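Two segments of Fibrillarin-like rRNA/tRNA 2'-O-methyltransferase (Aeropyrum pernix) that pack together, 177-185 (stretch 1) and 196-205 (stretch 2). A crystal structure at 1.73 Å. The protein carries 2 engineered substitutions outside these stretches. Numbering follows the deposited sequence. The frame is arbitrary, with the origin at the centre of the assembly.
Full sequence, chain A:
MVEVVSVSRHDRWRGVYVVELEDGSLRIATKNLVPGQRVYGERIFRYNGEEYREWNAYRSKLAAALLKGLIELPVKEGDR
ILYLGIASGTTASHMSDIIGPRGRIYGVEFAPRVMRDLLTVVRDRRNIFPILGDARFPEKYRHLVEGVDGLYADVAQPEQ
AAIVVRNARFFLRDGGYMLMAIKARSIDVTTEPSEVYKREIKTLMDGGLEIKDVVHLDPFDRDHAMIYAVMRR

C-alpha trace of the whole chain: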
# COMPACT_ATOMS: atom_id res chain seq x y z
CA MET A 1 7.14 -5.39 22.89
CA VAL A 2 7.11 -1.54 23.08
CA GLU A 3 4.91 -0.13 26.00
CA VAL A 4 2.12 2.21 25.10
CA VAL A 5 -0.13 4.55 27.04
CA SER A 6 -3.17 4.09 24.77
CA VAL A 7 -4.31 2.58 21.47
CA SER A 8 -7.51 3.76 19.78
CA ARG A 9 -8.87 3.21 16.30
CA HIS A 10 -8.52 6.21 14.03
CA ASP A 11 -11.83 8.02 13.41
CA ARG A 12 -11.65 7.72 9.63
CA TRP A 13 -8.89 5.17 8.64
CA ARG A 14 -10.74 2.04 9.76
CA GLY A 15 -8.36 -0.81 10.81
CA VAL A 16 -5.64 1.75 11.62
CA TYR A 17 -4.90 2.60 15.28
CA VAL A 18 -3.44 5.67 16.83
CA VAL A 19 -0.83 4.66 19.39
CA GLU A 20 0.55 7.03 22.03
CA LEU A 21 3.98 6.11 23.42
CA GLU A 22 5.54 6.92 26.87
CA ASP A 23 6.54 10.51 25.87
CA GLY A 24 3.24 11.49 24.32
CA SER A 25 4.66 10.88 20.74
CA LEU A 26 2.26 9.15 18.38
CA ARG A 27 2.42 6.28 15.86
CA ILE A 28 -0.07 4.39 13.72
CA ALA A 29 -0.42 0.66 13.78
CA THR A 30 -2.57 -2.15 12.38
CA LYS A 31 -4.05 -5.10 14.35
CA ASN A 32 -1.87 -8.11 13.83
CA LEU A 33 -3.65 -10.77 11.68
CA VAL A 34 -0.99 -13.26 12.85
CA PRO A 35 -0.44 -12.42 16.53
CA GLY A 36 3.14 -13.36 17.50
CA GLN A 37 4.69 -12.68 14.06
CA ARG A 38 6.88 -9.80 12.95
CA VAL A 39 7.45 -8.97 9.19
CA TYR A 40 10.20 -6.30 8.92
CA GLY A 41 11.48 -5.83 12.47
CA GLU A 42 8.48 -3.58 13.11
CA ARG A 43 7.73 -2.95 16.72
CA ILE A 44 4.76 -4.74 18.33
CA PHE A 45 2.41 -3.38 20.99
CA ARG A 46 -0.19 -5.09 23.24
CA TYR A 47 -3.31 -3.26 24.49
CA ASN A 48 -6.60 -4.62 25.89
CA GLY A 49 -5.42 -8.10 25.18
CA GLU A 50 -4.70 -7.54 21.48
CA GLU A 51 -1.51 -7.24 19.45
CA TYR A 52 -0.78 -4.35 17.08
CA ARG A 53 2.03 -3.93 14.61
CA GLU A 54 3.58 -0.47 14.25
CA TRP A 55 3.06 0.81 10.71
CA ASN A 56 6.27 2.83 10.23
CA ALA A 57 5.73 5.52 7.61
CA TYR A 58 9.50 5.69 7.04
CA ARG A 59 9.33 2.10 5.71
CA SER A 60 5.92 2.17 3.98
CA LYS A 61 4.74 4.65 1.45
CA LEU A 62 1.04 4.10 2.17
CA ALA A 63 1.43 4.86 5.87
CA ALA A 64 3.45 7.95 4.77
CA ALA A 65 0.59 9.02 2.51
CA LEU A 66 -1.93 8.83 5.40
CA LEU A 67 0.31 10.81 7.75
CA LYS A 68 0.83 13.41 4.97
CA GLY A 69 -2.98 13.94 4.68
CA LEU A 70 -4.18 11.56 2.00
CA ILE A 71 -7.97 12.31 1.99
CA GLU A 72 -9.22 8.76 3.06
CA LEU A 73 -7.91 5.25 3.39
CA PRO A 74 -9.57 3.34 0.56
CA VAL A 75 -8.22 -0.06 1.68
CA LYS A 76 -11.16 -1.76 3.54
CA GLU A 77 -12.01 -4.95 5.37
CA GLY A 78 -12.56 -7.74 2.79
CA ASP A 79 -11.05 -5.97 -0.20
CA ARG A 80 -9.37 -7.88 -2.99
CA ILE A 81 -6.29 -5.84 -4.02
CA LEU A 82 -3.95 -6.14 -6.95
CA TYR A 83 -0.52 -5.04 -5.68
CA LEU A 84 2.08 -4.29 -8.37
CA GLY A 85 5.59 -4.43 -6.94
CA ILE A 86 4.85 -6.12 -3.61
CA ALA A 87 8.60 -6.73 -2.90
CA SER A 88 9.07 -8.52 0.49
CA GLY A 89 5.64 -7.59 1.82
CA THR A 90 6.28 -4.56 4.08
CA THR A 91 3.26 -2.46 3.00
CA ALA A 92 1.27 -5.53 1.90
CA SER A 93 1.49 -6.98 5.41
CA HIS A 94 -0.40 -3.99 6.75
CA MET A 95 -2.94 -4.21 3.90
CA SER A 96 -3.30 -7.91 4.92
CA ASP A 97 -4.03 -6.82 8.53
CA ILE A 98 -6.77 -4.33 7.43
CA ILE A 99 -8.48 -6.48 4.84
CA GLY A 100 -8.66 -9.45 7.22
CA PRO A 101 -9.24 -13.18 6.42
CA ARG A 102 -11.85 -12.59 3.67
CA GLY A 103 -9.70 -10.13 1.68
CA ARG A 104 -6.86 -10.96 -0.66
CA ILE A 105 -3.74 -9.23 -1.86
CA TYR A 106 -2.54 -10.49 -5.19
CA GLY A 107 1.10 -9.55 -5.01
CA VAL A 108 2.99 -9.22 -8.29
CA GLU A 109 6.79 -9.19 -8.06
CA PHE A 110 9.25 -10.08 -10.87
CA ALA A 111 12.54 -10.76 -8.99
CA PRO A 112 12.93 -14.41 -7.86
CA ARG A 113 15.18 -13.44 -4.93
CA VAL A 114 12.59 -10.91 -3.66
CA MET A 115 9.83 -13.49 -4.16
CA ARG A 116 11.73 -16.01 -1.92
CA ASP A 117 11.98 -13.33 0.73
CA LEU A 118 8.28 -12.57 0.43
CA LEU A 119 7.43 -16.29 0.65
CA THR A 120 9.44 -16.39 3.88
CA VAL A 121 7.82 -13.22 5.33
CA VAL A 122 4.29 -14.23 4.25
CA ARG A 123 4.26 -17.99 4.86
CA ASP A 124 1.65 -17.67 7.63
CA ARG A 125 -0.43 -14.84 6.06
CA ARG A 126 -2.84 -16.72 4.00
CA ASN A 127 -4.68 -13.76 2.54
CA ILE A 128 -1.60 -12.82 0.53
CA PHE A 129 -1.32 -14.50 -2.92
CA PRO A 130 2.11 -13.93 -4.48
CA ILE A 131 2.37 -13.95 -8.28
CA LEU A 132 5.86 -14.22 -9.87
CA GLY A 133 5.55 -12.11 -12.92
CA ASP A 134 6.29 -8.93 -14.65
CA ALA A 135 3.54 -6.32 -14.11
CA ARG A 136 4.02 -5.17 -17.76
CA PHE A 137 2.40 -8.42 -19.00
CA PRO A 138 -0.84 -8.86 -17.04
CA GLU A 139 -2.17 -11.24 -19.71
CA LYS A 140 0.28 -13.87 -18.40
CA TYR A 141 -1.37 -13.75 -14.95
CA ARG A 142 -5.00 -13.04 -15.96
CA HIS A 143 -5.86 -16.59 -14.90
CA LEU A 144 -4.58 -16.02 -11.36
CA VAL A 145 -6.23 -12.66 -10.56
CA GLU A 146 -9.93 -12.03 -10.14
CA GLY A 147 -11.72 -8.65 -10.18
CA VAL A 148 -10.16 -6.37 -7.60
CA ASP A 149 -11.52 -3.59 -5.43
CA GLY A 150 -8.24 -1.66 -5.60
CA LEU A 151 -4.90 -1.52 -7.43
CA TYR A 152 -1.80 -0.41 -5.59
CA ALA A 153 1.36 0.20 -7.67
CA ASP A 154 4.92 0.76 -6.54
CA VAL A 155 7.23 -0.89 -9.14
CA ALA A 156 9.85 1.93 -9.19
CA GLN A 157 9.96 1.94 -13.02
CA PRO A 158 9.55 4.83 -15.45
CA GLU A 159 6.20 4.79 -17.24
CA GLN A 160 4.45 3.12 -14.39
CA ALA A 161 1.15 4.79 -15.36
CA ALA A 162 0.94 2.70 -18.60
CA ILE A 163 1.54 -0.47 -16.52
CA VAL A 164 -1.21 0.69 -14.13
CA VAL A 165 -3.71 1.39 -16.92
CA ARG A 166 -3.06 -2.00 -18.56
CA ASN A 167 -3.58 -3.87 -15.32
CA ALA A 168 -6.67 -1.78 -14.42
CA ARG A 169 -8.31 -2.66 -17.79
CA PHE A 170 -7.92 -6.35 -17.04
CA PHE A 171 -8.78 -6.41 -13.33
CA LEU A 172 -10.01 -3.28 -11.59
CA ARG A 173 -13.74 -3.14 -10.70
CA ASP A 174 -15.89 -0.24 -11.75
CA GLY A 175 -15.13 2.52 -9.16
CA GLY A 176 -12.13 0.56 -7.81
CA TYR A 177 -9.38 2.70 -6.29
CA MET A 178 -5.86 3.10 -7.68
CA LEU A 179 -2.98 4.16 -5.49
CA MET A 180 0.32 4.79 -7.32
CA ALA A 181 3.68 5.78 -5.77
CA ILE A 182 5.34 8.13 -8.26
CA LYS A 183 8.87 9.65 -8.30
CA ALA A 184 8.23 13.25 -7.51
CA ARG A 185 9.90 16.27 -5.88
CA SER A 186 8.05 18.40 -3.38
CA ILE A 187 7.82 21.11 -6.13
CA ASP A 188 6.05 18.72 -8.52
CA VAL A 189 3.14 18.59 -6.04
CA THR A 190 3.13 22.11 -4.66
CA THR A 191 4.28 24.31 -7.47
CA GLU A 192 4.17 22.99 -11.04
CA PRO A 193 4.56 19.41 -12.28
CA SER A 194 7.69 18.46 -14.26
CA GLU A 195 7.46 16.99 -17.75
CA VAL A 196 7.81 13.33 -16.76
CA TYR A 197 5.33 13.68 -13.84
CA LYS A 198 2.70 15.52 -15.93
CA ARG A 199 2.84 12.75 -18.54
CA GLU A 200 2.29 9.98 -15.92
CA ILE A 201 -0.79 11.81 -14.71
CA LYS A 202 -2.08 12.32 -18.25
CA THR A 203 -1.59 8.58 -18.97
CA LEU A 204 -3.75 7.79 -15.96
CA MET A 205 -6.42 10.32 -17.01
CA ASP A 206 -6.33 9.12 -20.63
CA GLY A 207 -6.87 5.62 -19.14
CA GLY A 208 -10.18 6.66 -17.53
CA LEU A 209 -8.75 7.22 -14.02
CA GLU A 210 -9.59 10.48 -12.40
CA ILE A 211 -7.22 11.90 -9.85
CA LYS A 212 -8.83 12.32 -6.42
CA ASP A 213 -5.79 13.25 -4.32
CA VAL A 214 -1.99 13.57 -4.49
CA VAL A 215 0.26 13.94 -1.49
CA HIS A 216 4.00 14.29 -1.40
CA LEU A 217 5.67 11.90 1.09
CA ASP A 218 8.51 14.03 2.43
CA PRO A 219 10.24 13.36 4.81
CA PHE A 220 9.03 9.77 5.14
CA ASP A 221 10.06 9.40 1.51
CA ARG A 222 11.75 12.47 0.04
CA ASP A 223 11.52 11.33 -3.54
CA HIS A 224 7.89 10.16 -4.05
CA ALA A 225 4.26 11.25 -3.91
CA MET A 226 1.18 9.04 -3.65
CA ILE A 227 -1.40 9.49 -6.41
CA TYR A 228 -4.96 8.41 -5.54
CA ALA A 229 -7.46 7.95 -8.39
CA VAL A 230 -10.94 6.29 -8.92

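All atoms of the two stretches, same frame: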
# COMPACT_ATOMS: atom_id res chain seq x y z
N TYR A 177 -10.38 1.68 -6.53
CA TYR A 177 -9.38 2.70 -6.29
C TYR A 177 -8.02 2.32 -6.86
O TYR A 177 -7.69 1.15 -7.00
CB TYR A 177 -9.25 2.93 -4.79
CG TYR A 177 -8.96 1.72 -3.91
CD1 TYR A 177 -7.64 1.32 -3.64
CD2 TYR A 177 -10.05 0.93 -3.34
CE1 TYR A 177 -7.35 0.25 -2.81
CE2 TYR A 177 -9.75 -0.17 -2.50
CZ TYR A 177 -8.41 -0.51 -2.26
OH TYR A 177 -8.11 -1.58 -1.42
N MET A 178 -7.22 3.33 -7.16
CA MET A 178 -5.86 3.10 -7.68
C MET A 178 -4.95 4.00 -6.89
O MET A 178 -5.18 5.24 -6.81
CB MET A 178 -5.84 3.54 -9.19
CG MET A 178 -4.58 3.14 -10.00
SD MET A 178 -3.10 4.01 -9.45
CE MET A 178 -3.55 5.65 -9.85
N LEU A 179 -3.98 3.39 -6.20
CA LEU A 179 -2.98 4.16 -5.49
C LEU A 179 -1.67 3.86 -6.17
O LEU A 179 -1.28 2.69 -6.37
CB LEU A 179 -2.90 3.70 -4.03
CG LEU A 179 -4.11 4.12 -3.17
CD1 LEU A 179 -4.14 3.19 -1.89
CD2 LEU A 179 -3.98 5.63 -2.75
N MET A 180 -0.98 4.93 -6.55
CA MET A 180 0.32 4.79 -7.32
C MET A 180 1.43 5.67 -6.66
O MET A 180 1.25 6.88 -6.47
CB MET A 180 0.19 5.14 -8.82
CG MET A 180 1.49 4.74 -9.57
SD MET A 180 1.31 5.14 -11.34
CE MET A 180 1.75 6.84 -11.48
N ALA A 181 2.49 5.03 -6.19
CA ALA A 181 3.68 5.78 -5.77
C ALA A 181 4.45 6.23 -7.01
O ALA A 181 4.88 5.41 -7.83
CB ALA A 181 4.58 4.87 -4.92
N ILE A 182 4.68 7.53 -7.12
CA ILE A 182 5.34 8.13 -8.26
C ILE A 182 6.60 8.90 -7.78
O ILE A 182 6.55 9.58 -6.74
CB ILE A 182 4.35 9.12 -9.00
CG1 ILE A 182 4.98 9.63 -10.30
CG2 ILE A 182 3.85 10.25 -8.15
CD1 ILE A 182 3.94 10.44 -11.17
N LYS A 183 7.69 8.81 -8.56
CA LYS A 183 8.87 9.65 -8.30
C LYS A 183 8.44 11.07 -8.49
O LYS A 183 7.89 11.42 -9.54
CB LYS A 183 9.97 9.26 -9.29
CG LYS A 183 11.35 9.47 -8.75
CD LYS A 183 11.78 8.23 -7.92
CE LYS A 183 13.21 8.29 -7.32
NZ LYS A 183 14.27 8.98 -8.12
N ALA A 184 8.66 11.90 -7.48
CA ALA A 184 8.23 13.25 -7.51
C ALA A 184 9.00 14.07 -6.47
O ALA A 184 9.34 13.57 -5.39
CB ALA A 184 6.67 13.38 -7.16
N ARG A 185 9.30 15.31 -6.83
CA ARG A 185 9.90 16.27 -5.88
C ARG A 185 8.80 17.05 -5.20
O ARG A 185 7.69 17.12 -5.70
CB ARG A 185 10.81 17.23 -6.61
CG ARG A 185 12.07 16.55 -7.16
CD ARG A 185 12.73 17.37 -8.32
NE ARG A 185 11.76 17.68 -9.39
CZ ARG A 185 12.01 18.48 -10.43
NH1 ARG A 185 13.21 19.03 -10.58
NH2 ARG A 185 11.05 18.71 -11.33
N VAL A 196 8.00 14.77 -16.91
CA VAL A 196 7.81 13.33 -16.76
C VAL A 196 6.57 13.03 -15.85
O VAL A 196 5.66 12.23 -16.20
CB VAL A 196 9.12 12.68 -16.24
CG1 VAL A 196 8.89 11.17 -16.01
CG2 VAL A 196 10.26 12.92 -17.28
N TYR A 197 6.49 13.78 -14.75
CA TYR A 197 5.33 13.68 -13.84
C TYR A 197 4.01 14.00 -14.54
O TYR A 197 3.08 13.19 -14.53
CB TYR A 197 5.60 14.63 -12.67
CG TYR A 197 4.58 14.65 -11.57
CD1 TYR A 197 4.81 13.97 -10.36
CD2 TYR A 197 3.44 15.37 -11.71
CE1 TYR A 197 3.86 14.01 -9.33
CE2 TYR A 197 2.48 15.45 -10.66
CZ TYR A 197 2.72 14.78 -9.48
OH TYR A 197 1.77 14.83 -8.45
N LYS A 198 3.91 15.18 -15.17
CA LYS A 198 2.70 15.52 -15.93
C LYS A 198 2.20 14.42 -16.90
O LYS A 198 0.97 14.19 -17.04
CB LYS A 198 2.94 16.82 -16.73
CG LYS A 198 1.82 17.80 -16.55
CD LYS A 198 1.97 18.99 -17.46
CE LYS A 198 3.37 19.59 -17.36
NZ LYS A 198 3.39 21.01 -17.88
N ARG A 199 3.13 13.76 -17.55
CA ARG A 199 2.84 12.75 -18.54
C ARG A 199 2.30 11.48 -17.87
O ARG A 199 1.35 10.88 -18.37
CB ARG A 199 4.09 12.46 -19.33
CG ARG A 199 3.96 11.49 -20.49
CD ARG A 199 4.52 12.11 -21.79
NE ARG A 199 5.88 12.60 -21.57
CZ ARG A 199 6.38 13.73 -22.08
NH1 ARG A 199 5.65 14.55 -22.82
NH2 ARG A 199 7.64 14.05 -21.82
N GLU A 200 2.89 11.08 -16.73
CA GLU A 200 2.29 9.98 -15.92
C GLU A 200 0.86 10.29 -15.61
O GLU A 200 -0.01 9.46 -15.74
CB GLU A 200 3.07 9.71 -14.62
CG GLU A 200 4.40 9.16 -14.90
CD GLU A 200 4.33 7.73 -15.55
OE1 GLU A 200 4.10 6.77 -14.81
OE2 GLU A 200 4.51 7.60 -16.78
N ILE A 201 0.59 11.51 -15.14
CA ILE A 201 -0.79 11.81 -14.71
C ILE A 201 -1.71 11.78 -15.92
O ILE A 201 -2.86 11.36 -15.81
CB ILE A 201 -0.87 13.22 -14.04
CG1 ILE A 201 0.07 13.30 -12.82
CG2 ILE A 201 -2.37 13.65 -13.75
CD1 ILE A 201 -0.46 12.65 -11.56
N LYS A 202 -1.22 12.27 -17.07
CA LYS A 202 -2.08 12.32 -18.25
C LYS A 202 -2.40 10.89 -18.72
O LYS A 202 -3.49 10.59 -19.15
CB LYS A 202 -1.40 13.12 -19.38
CG LYS A 202 -2.26 13.21 -20.67
CD LYS A 202 -1.70 14.40 -21.55
CE LYS A 202 -2.47 14.69 -22.85
NZ LYS A 202 -2.52 13.51 -23.75
N THR A 203 -1.41 10.01 -18.60
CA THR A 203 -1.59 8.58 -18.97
C THR A 203 -2.69 7.97 -18.12
O THR A 203 -3.55 7.25 -18.62
CB THR A 203 -0.22 7.86 -18.84
OG1 THR A 203 0.70 8.47 -19.76
CG2 THR A 203 -0.31 6.39 -19.16
N LEU A 204 -2.73 8.32 -16.82
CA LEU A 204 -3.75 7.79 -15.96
C LEU A 204 -5.11 8.33 -16.41
O LEU A 204 -6.07 7.59 -16.52
CB LEU A 204 -3.49 8.17 -14.46
CG LEU A 204 -2.21 7.51 -13.92
CD1 LEU A 204 -1.91 8.02 -12.47
CD2 LEU A 204 -2.36 5.96 -13.86
N MET A 205 -5.16 9.64 -16.68
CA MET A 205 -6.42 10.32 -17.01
C MET A 205 -6.91 9.84 -18.36
O MET A 205 -8.09 9.51 -18.49
CB MET A 205 -6.23 11.83 -17.05
CG MET A 205 -5.64 12.36 -15.76
SD MET A 205 -5.68 14.15 -15.60
CE MET A 205 -4.62 14.81 -16.89

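The helix 196-205 lies nearly antiparallel to the strand 177-183, their axes 156° apart in direction and 9.6 Å apart at closest approach, so the helix meets the strand's alternate residues M178, M180 and I182 in reverse order. No hydrogen bond crosses between the stretches; packing of side chains makes the contact.

V196 points its CA-to-CB bond toward the strand but stays out of contact. Y197 starts sideways, and its t rotamer brings the ring in: CD1 sits 3.7 Å from I182 CD1, and CE1 lies 3.6 Å from A184 CB, where the strand has given way to loop. The carbonyl K183 O approaches the ring edge, 4.1 Å from Y197 CD1. K198 points away, and R199 makes no contact.

One turn on from V196, E200 is buried and meets I182 through its aliphatic part: E200 CB is 3.6 Å from I182 CD1. E200 OE1, hydrogen-bonded elsewhere in the structure, lies 4.1 Å from M180 CE. T203 OG1 donates a hydrogen bond to R199 O at 2.9 Å, inside the helix. L204, another turn along, meets both methionines, its CD1 being 4.0 Å from M180 CE and 3.9 Å from M178 CE. The i, i+4 spacing of E200 and L204 thus matches the strand's two-residue alternation.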